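Local coordinates for protein lipase aflb (Neosartorya fumigata, PDB 6IDY) that probably hydrolyses the ester bonds of lipids and carries a bound calcium ion, at residues Leu14-Ile19 / Leu415-Ala420; Asn158-Val163 / Asp189-Trp194; Glu224-Val229 / Val252-Ile257. All blocks are in the same frame, centred on the assembly; numbering follows the deposited sequence.

Interaction 1 (Leu14-Ile19 / Leu415-Ala420); sequences LSLVSI and LLIALA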
loop_
_atom_site.group_PDB
_atom_site.type_symbol
_atom_site.label_atom_id
_atom_site.label_comp_id
_atom_site.label_asym_id
_atom_site.label_seq_id
_atom_site.Cartn_x
_atom_site.Cartn_y
_atom_site.Cartn_z
ATOM N N LEU A 14 -0.673 -23.202 6.654
ATOM C CA LEU A 14 -1.856 -22.382 6.900
ATOM C C LEU A 14 -2.358 -21.715 5.620
ATOM O O LEU A 14 -1.569 -21.471 4.701
ATOM C CB LEU A 14 -1.571 -21.311 7.970
ATOM C CG LEU A 14 -1.505 -21.761 9.433
ATOM C CD1 LEU A 14 -0.919 -20.661 10.302
ATOM C CD2 LEU A 14 -2.882 -22.154 9.965
ATOM N N SER A 15 -3.665 -21.402 5.572
ATOM C CA SER A 15 -4.303 -20.778 4.415
ATOM C C SER A 15 -5.266 -19.659 4.820
ATOM O O SER A 15 -5.577 -19.509 6.004
ATOM C CB SER A 15 -5.041 -21.833 3.592
ATOM O OG SER A 15 -6.222 -22.276 4.239
ATOM N N LEU A 16 -5.760 -18.895 3.824
ATOM C CA LEU A 16 -6.733 -17.824 4.006
ATOM C C LEU A 16 -8.008 -18.415 4.632
ATOM O O LEU A 16 -8.540 -17.839 5.584
ATOM C CB LEU A 16 -7.030 -17.170 2.643
ATOM C CG LEU A 16 -7.749 -15.829 2.616
ATOM C CD1 LEU A 16 -6.889 -14.746 3.180
ATOM C CD2 LEU A 16 -8.107 -15.444 1.196
ATOM N N VAL A 17 -8.431 -19.607 4.148
ATOM C CA VAL A 17 -9.583 -20.367 4.642
ATOM C C VAL A 17 -9.405 -20.738 6.123
ATOM O O VAL A 17 -10.298 -20.444 6.916
ATOM C CB VAL A 17 -9.902 -21.598 3.740
ATOM C CG1 VAL A 17 -10.788 -22.619 4.457
ATOM C CG2 VAL A 17 -10.551 -21.161 2.432
ATOM N N SER A 18 -8.256 -21.354 6.492
ATOM C CA SER A 18 -7.957 -21.768 7.870
ATOM C C SER A 18 -7.897 -20.583 8.840
ATOM O O SER A 18 -8.471 -20.666 9.924
ATOM C CB SER A 18 -6.680 -22.605 7.934
ATOM O OG SER A 18 -5.512 -21.807 7.842
ATOM N N ILE A 19 -7.238 -19.474 8.441
ATOM C CA ILE A 19 -7.143 -18.263 9.268
ATOM C C ILE A 19 -8.542 -17.701 9.547
ATOM O O ILE A 19 -8.882 -17.457 10.707
ATOM C CB ILE A 19 -6.185 -17.200 8.661
ATOM C CG1 ILE A 19 -4.729 -17.701 8.643
ATOM C CG2 ILE A 19 -6.293 -15.869 9.416
ATOM C CD1 ILE A 19 -3.860 -17.009 7.627
ATOM N N LEU A 415 -8.348 -7.440 -0.036
ATOM C CA LEU A 415 -9.124 -7.127 1.161
ATOM C C LEU A 415 -9.385 -8.369 1.988
ATOM O O LEU A 415 -9.481 -8.276 3.211
ATOM C CB LEU A 415 -10.452 -6.454 0.788
ATOM C CG LEU A 415 -10.351 -5.053 0.182
ATOM C CD1 LEU A 415 -11.687 -4.606 -0.317
ATOM C CD2 LEU A 415 -9.791 -4.044 1.173
ATOM N N LEU A 416 -9.471 -9.537 1.319
ATOM C CA LEU A 416 -9.689 -10.831 1.968
ATOM C C LEU A 416 -8.456 -11.237 2.770
ATOM O O LEU A 416 -8.584 -11.754 3.877
ATOM C CB LEU A 416 -10.065 -11.905 0.938
ATOM C CG LEU A 416 -11.255 -11.584 0.015
ATOM C CD1 LEU A 416 -11.352 -12.602 -1.108
ATOM C CD2 LEU A 416 -12.580 -11.531 0.793
ATOM N N ILE A 417 -7.263 -10.956 2.235
ATOM C CA ILE A 417 -6.000 -11.219 2.928
ATOM C C ILE A 417 -5.867 -10.229 4.097
ATOM O O ILE A 417 -5.551 -10.642 5.221
ATOM C CB ILE A 417 -4.790 -11.159 1.955
ATOM C CG1 ILE A 417 -4.836 -12.335 0.963
ATOM C CG2 ILE A 417 -3.465 -11.139 2.731
ATOM C CD1 ILE A 417 -3.887 -12.194 -0.218
ATOM N N ALA A 418 -6.153 -8.934 3.831
ATOM C CA ALA A 418 -6.093 -7.883 4.847
ATOM C C ALA A 418 -6.960 -8.235 6.064
ATOM O O ALA A 418 -6.488 -8.099 7.195
ATOM C CB ALA A 418 -6.486 -6.533 4.258
ATOM N N LEU A 419 -8.177 -8.786 5.833
ATOM C CA LEU A 419 -9.067 -9.195 6.917
ATOM C C LEU A 419 -8.482 -10.356 7.716
ATOM O O LEU A 419 -8.462 -10.288 8.944
ATOM C CB LEU A 419 -10.487 -9.541 6.426
ATOM C CG LEU A 419 -11.493 -9.879 7.544
ATOM C CD1 LEU A 419 -11.740 -8.682 8.460
ATOM C CD2 LEU A 419 -12.780 -10.415 6.981
ATOM N N ALA A 420 -7.991 -11.401 7.015
ATOM C CA ALA A 420 -7.367 -12.569 7.631
ATOM C C ALA A 420 -6.180 -12.153 8.507
ATOM O O ALA A 420 -6.112 -12.579 9.654
ATOM C CB ALA A 420 -6.913 -13.543 6.556
#
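Leu16, in the first turn of helix 16-24, makes the largest single share of this contact by driving one methyl into the side of helix 414-424. Its CG stands anti to the backbone N (chi1 -166°), and this torsion sends the end of the side chain across the gap. CD1 settles among Leu416, Ile417 and Ala420: it lies 3.6 Å from Ala420 CB, and it also touches backbone, with Leu16 CD1 to Leu416 O at 3.5 Å. That oxygen is already engaged within its own helix as the acceptor of Ala420 N, so the methyl packs against a satisfied carbonyl. The other branch is looser, Leu16 CD2 resting 4.1 Å from Leu416 CB, and the two leucines cross at about a right angle. Ala420 aims its single methyl at the opposing segment, where it fits between Leu16 CD1 and Ile19 CG2. Ile19 meets it with the CG2 branch, which is anti to the backbone N; Ile19 CG2 is 3.3 Å from Ala420 O and 3.7 Å from Ala420 CB. The small side chain of Ala420 allows the backbones to draw together here, Ile19 CA being 5.9 Å from Ala420 CA. The start of the shorter helix is fixed by Ser15 at the N-cap, whose OG accepts a nearly straight bond from Ser18 N (3.2 Å, 170°). Ser15 O in turn receives Ile19 N and, in its carbonyl plane on a lone pair, Ser18 OG. Asn103 of helix 96-103 binds the backbone of Leu16 and Val17, and Leu416 also packs on Ile40 of helix 31-47. The arrangement is typical of apolar helix-helix packing across an alanine, beside a serine-capped helix N terminus, in a helical part of the chain outside the central sheet.

Interaction 2 (Asn158-Val163 / Asp189-Trp194); sequences NGKKPV and DADVVW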
loop_
_atom_site.group_PDB
_atom_site.type_symbol
_atom_site.label_atom_id
_atom_site.label_comp_id
_atom_site.label_asym_id
_atom_site.label_seq_id
_atom_site.Cartn_x
_atom_site.Cartn_y
_atom_site.Cartn_z
ATOM N N ASN A 158 21.467 -1.629 -16.532
ATOM C CA ASN A 158 20.688 -1.718 -17.770
ATOM C C ASN A 158 19.865 -0.464 -18.135
ATOM O O ASN A 158 19.042 -0.520 -19.056
ATOM C CB ASN A 158 19.769 -2.955 -17.689
ATOM C CG ASN A 158 18.968 -3.080 -16.396
ATOM O OD1 ASN A 158 18.877 -2.152 -15.575
ATOM N ND2 ASN A 158 18.373 -4.247 -16.187
ATOM N N GLY A 159 20.089 0.642 -17.430
ATOM C CA GLY A 159 19.350 1.884 -17.652
ATOM C C GLY A 159 17.958 1.878 -17.038
ATOM O O GLY A 159 17.135 2.749 -17.343
ATOM N N LYS A 160 17.683 0.891 -16.165
ATOM C CA LYS A 160 16.395 0.754 -15.489
ATOM C C LYS A 160 16.549 1.220 -14.057
ATOM O O LYS A 160 17.420 0.735 -13.335
ATOM C CB LYS A 160 15.866 -0.692 -15.548
ATOM C CG LYS A 160 15.782 -1.265 -16.964
ATOM C CD LYS A 160 14.687 -2.302 -17.112
ATOM C CE LYS A 160 15.089 -3.710 -16.744
ATOM N NZ LYS A 160 13.988 -4.677 -16.997
ATOM N N LYS A 161 15.737 2.198 -13.664
ATOM C CA LYS A 161 15.762 2.763 -12.323
ATOM C C LYS A 161 15.176 1.760 -11.314
ATOM O O LYS A 161 14.051 1.304 -11.512
ATOM C CB LYS A 161 14.968 4.089 -12.299
ATOM C CG LYS A 161 15.019 4.877 -10.984
ATOM C CD LYS A 161 16.353 5.571 -10.807
ATOM C CE LYS A 161 16.199 6.899 -10.132
ATOM N NZ LYS A 161 16.005 7.999 -11.119
ATOM N N PRO A 162 15.909 1.397 -10.236
ATOM C CA PRO A 162 15.328 0.493 -9.233
ATOM C C PRO A 162 14.142 1.157 -8.532
ATOM O O PRO A 162 14.220 2.326 -8.167
ATOM C CB PRO A 162 16.495 0.230 -8.270
ATOM C CG PRO A 162 17.745 0.631 -9.039
ATOM C CD PRO A 162 17.283 1.795 -9.858
ATOM N N VAL A 163 13.020 0.439 -8.421
ATOM C CA VAL A 163 11.797 0.945 -7.794
ATOM C C VAL A 163 11.403 0.019 -6.640
ATOM O O VAL A 163 11.149 -1.170 -6.851
ATOM C CB VAL A 163 10.631 1.184 -8.805
ATOM C CG1 VAL A 163 9.370 1.675 -8.096
ATOM C CG2 VAL A 163 11.036 2.168 -9.898
ATOM N N ASP A 189 10.982 2.698 -17.357
ATOM C CA ASP A 189 12.324 2.117 -17.271
ATOM C C ASP A 189 12.592 1.939 -15.766
ATOM O O ASP A 189 13.398 2.645 -15.149
ATOM C CB ASP A 189 13.359 3.017 -17.973
ATOM C CG ASP A 189 13.150 3.155 -19.477
ATOM O OD1 ASP A 189 12.832 2.138 -20.132
ATOM O OD2 ASP A 189 13.303 4.280 -19.995
ATOM N N ALA A 190 11.821 1.009 -15.180
ATOM C CA ALA A 190 11.761 0.689 -13.766
ATOM C C ALA A 190 12.086 -0.782 -13.511
ATOM O O ALA A 190 11.610 -1.665 -14.228
ATOM C CB ALA A 190 10.370 1.009 -13.246
ATOM N N ASP A 191 12.883 -1.036 -12.474
ATOM C CA ASP A 191 13.312 -2.370 -12.062
ATOM C C ASP A 191 12.786 -2.588 -10.649
ATOM O O ASP A 191 13.388 -2.131 -9.676
ATOM C CB ASP A 191 14.844 -2.459 -12.107
ATOM C CG ASP A 191 15.381 -3.797 -12.560
ATOM O OD1 ASP A 191 14.633 -4.803 -12.473
ATOM O OD2 ASP A 191 16.542 -3.843 -12.994
ATOM N N VAL A 192 11.632 -3.246 -10.549
ATOM C CA VAL A 192 10.928 -3.421 -9.284
ATOM C C VAL A 192 11.574 -4.427 -8.322
ATOM O O VAL A 192 12.126 -5.455 -8.721
ATOM C CB VAL A 192 9.414 -3.733 -9.462
ATOM C CG1 VAL A 192 8.688 -2.594 -10.185
ATOM C CG2 VAL A 192 9.172 -5.078 -10.159
ATOM N N VAL A 193 11.482 -4.089 -7.038
ATOM C CA VAL A 193 11.811 -4.922 -5.885
ATOM C C VAL A 193 10.651 -4.677 -4.928
ATOM O O VAL A 193 10.035 -3.608 -4.987
ATOM C CB VAL A 193 13.201 -4.667 -5.221
ATOM C CG1 VAL A 193 14.347 -5.046 -6.150
ATOM C CG2 VAL A 193 13.349 -3.236 -4.713
ATOM N N TRP A 194 10.308 -5.646 -4.093
ATOM C CA TRP A 194 9.233 -5.358 -3.147
ATOM C C TRP A 194 9.629 -5.718 -1.729
ATOM O O TRP A 194 10.443 -6.608 -1.490
ATOM C CB TRP A 194 7.872 -5.936 -3.553
ATOM C CG TRP A 194 7.872 -7.381 -3.923
ATOM C CD1 TRP A 194 7.677 -8.439 -3.087
ATOM C CD2 TRP A 194 7.946 -7.922 -5.251
ATOM N NE1 TRP A 194 7.683 -9.615 -3.804
ATOM C CE2 TRP A 194 7.839 -9.327 -5.136
ATOM C CE3 TRP A 194 8.138 -7.360 -6.525
ATOM C CZ2 TRP A 194 7.885 -10.176 -6.253
ATOM C CZ3 TRP A 194 8.199 -8.199 -7.625
ATOM C CH2 TRP A 194 8.078 -9.590 -7.485
#
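Four backbone hydrogen bonds zip strands 161-166 and 190-195 together in parallel, and they form the firm part of this contact. Lys161 N reaches Asp189 O at 2.8 Å, Asp191 N returns to Lys161 O, Val163 N meets Asp191 O at 2.9 Å, and Val193 N follows on Val163 O, Val193 bonding on to Leu165. The last donor arrives nearly along the C=O axis, whereas the first three sit above their carbonyl planes. On one face Val163 is the tight spot: CG1 is anti to the backbone N, which leaves CG2 to press on Ala190, with Val163 CG2 to Ala190 CB at 3.6 Å. On the face of Pro162 lies Asp191, a buried carboxylate whose OD2 accepts from Gly154 N. Toward the N-terminal starts of the two segments, at Asn158, Gly159 and Asp189, the packing loosens and opens to solvent. Lys160 runs across Asp191 at about a right angle; its chain bends at chi3 (-86°), bringing Lys160 CE to 4.0 Å from Asp191 OD2, yet Lys160 NZ stays 4.6 Å from Asp191 OD1, beyond a salt bridge. The amide of Asn158 comes near the same carboxylate, with its plane turned 40° from it and Asn158 ND2 3.7 Å from Asp191 OD2. The lysine may still help to offset the buried negative charge. Asn158 OD1 also takes a weak bond from Lys160 N, and Gly159 turns the loop with positive phi. The two strands belong to a beta-alpha-beta unit crossed over by helix 173-178. Strand 227-232 lies along the other edge of strand 161-166, strand 147-148 flanks strand 190-195 antiparallel, and helix 205-223 lays Ile219 against Pro162 and Val193.

Interaction 3 (Glu224-Val229 / Val252-Ile257); sequences ESNVAV and VVDDFI. With CA (calcium ion), chain D.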
loop_
_atom_site.group_PDB
_atom_site.type_symbol
_atom_site.label_atom_id
_atom_site.label_comp_id
_atom_site.label_asym_id
_atom_site.label_seq_id
_atom_site.Cartn_x
_atom_site.Cartn_y
_atom_site.Cartn_z
ATOM N N GLU A 224 24.298 1.018 -7.090
ATOM C CA GLU A 224 25.159 2.206 -7.270
ATOM C C GLU A 224 24.334 3.255 -8.031
ATOM O O GLU A 224 24.758 3.791 -9.060
ATOM C CB GLU A 224 26.460 1.858 -8.028
ATOM C CG GLU A 224 27.333 0.827 -7.337
ATOM C CD GLU A 224 28.741 0.740 -7.897
ATOM O OE1 GLU A 224 28.887 0.527 -9.123
ATOM O OE2 GLU A 224 29.701 0.886 -7.107
ATOM N N SER A 225 23.099 3.464 -7.564
ATOM C CA SER A 225 22.151 4.321 -8.253
ATOM C C SER A 225 21.158 4.894 -7.287
ATOM O O SER A 225 20.930 4.327 -6.221
ATOM C CB SER A 225 21.391 3.485 -9.289
ATOM O OG SER A 225 20.388 4.211 -9.978
ATOM N N ASN A 226 20.522 5.998 -7.680
ATOM C CA ASN A 226 19.419 6.544 -6.918
ATOM C C ASN A 226 18.217 5.660 -7.263
ATOM O O ASN A 226 18.248 4.917 -8.251
ATOM C CB ASN A 226 19.175 8.009 -7.260
ATOM C CG ASN A 226 20.067 8.954 -6.487
ATOM O OD1 ASN A 226 21.050 8.556 -5.852
ATOM N ND2 ASN A 226 19.736 10.231 -6.512
ATOM N N VAL A 227 17.199 5.677 -6.418
ATOM C CA VAL A 227 16.029 4.825 -6.600
ATOM C C VAL A 227 14.755 5.648 -6.581
ATOM O O VAL A 227 14.777 6.854 -6.318
ATOM C CB VAL A 227 15.980 3.697 -5.515
ATOM C CG1 VAL A 227 17.237 2.824 -5.547
ATOM C CG2 VAL A 227 15.737 4.267 -4.111
ATOM N N ALA A 228 13.643 4.966 -6.818
ATOM C CA ALA A 228 12.308 5.494 -6.692
ATOM C C ALA A 228 11.580 4.566 -5.737
ATOM O O ALA A 228 11.947 3.395 -5.595
ATOM C CB ALA A 228 11.618 5.518 -8.037
ATOM N N VAL A 229 10.591 5.105 -5.031
ATOM C CA VAL A 229 9.761 4.346 -4.108
ATOM C C VAL A 229 8.317 4.508 -4.573
ATOM O O VAL A 229 7.881 5.634 -4.824
ATOM C CB VAL A 229 9.922 4.819 -2.629
ATOM C CG1 VAL A 229 8.941 4.100 -1.714
ATOM C CG2 VAL A 229 11.363 4.647 -2.123
ATOM N N VAL A 252 19.148 9.684 -1.907
ATOM C CA VAL A 252 19.157 8.627 -2.918
ATOM C C VAL A 252 17.749 8.305 -3.475
ATOM O O VAL A 252 17.623 7.389 -4.290
ATOM C CB VAL A 252 19.915 7.353 -2.438
ATOM C CG1 VAL A 252 21.375 7.669 -2.118
ATOM C CG2 VAL A 252 19.231 6.698 -1.243
ATOM N N VAL A 253 16.712 9.053 -3.062
ATOM C CA VAL A 253 15.354 8.828 -3.578
ATOM C C VAL A 253 14.977 9.973 -4.505
ATOM O O VAL A 253 14.831 11.107 -4.044
ATOM C CB VAL A 253 14.283 8.550 -2.478
ATOM C CG1 VAL A 253 12.877 8.432 -3.078
ATOM C CG2 VAL A 253 14.622 7.289 -1.699
ATOM N N ASP A 254 14.843 9.678 -5.812
ATOM C CA ASP A 254 14.484 10.683 -6.819
ATOM C C ASP A 254 12.981 10.897 -6.932
ATOM O O ASP A 254 12.552 11.978 -7.320
ATOM C CB ASP A 254 15.075 10.327 -8.192
ATOM C CG ASP A 254 16.591 10.369 -8.257
ATOM O OD1 ASP A 254 17.206 11.062 -7.413
ATOM O OD2 ASP A 254 17.164 9.724 -9.161
ATOM N N ASP A 255 12.186 9.865 -6.635
ATOM C CA ASP A 255 10.730 9.939 -6.718
ATOM C C ASP A 255 10.080 9.081 -5.670
ATOM O O ASP A 255 10.482 7.936 -5.456
ATOM C CB ASP A 255 10.228 9.490 -8.107
ATOM C CG ASP A 255 10.434 10.507 -9.217
ATOM O OD1 ASP A 255 9.705 11.519 -9.236
ATOM O OD2 ASP A 255 11.316 10.281 -10.072
ATOM N N PHE A 256 9.050 9.632 -5.033
ATOM C CA PHE A 256 8.225 8.929 -4.066
ATOM C C PHE A 256 6.808 9.003 -4.632
ATOM O O PHE A 256 6.211 10.074 -4.653
ATOM C CB PHE A 256 8.369 9.557 -2.650
ATOM C CG PHE A 256 7.438 9.117 -1.527
ATOM C CD1 PHE A 256 6.708 7.932 -1.619
ATOM C CD2 PHE A 256 7.306 9.883 -0.373
ATOM C CE1 PHE A 256 5.846 7.540 -0.589
ATOM C CE2 PHE A 256 6.446 9.487 0.657
ATOM C CZ PHE A 256 5.718 8.323 0.539
ATOM N N ILE A 257 6.315 7.884 -5.192
ATOM C CA ILE A 257 4.967 7.791 -5.764
ATOM C C ILE A 257 4.087 7.140 -4.703
ATOM O O ILE A 257 4.307 5.994 -4.328
ATOM C CB ILE A 257 4.952 7.056 -7.140
ATOM C CG1 ILE A 257 5.884 7.770 -8.153
ATOM C CG2 ILE A 257 3.507 6.938 -7.693
ATOM C CD1 ILE A 257 6.591 6.831 -9.160
HETATM CA CA CA D . 10.851 12.410 -11.208
HETATM O O HOH W 1 12.507 13.269 -9.695
HETATM O O HOH W 2 12.744 11.474 -12.243
#
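The Phe256 ring is met across the contact at an edge: Val229 O lies near its plane, 4.1 Å from Phe256 CD1, while the Phe256 side chain also touches Thr239, Gln240 and Leu243 of helix 235-245. The amide of Asn226 and the carboxylate of Asp254 are turned 56° apart. Asn226 ND2 donates within its own amide plane to Asp254 OD1 (2.8 Å, 160°), which it meets from above the carboxylate plane, while Asp254 OD2 holds Lys161 in a salt bridge. The other side of the amide faces Val252, with Asn226 OD1 3.8 Å from Val252 CB. Between the strands, the parallel ladder takes in one extra residue where the chain turns a corner: Asp254 N binds Val227 O at 2.9 Å, but the next amide, Val229 N, goes to Asp255 O instead of Asp254 O. Valines line one face, Val227 CG2 touching Val253 CG2 at 4.0 Å. On the other face the third flat group, the Asp255 carboxylate, grips calcium with both oxygens, OD2 at 2.5 Å from the ion. Water 1, another ligand, donates to Asp254 O at 2.7 Å, and water 2 and the carbonyl oxygens of Ala377, His380 and Gly382 complete the seven ligand atoms. The ion probably offsets the charge of Asp255 and links its strand to residues 377-382; this would be consistent with a structural role.

Overall arrangement
Interaction 1 begins at the modelled N terminus and joins it to helix 414-424 near the other end of the chain, closing a loop of almost 400 residues. Interactions 2 and 3 both nest inside that loop and follow one another in series, each closing one short beta-alpha-beta unit of the central sheet. Strands 161-166 and 227-232 are neighbours there, so the two contacts touch: a probable hydrogen bond between Pro162 O and Ala228 N joins them, with their centres about 10 Å apart. Interaction 1 lies well away among helices, its centre about 31 Å from that of interaction 2 and across the chain's centre from interaction 3.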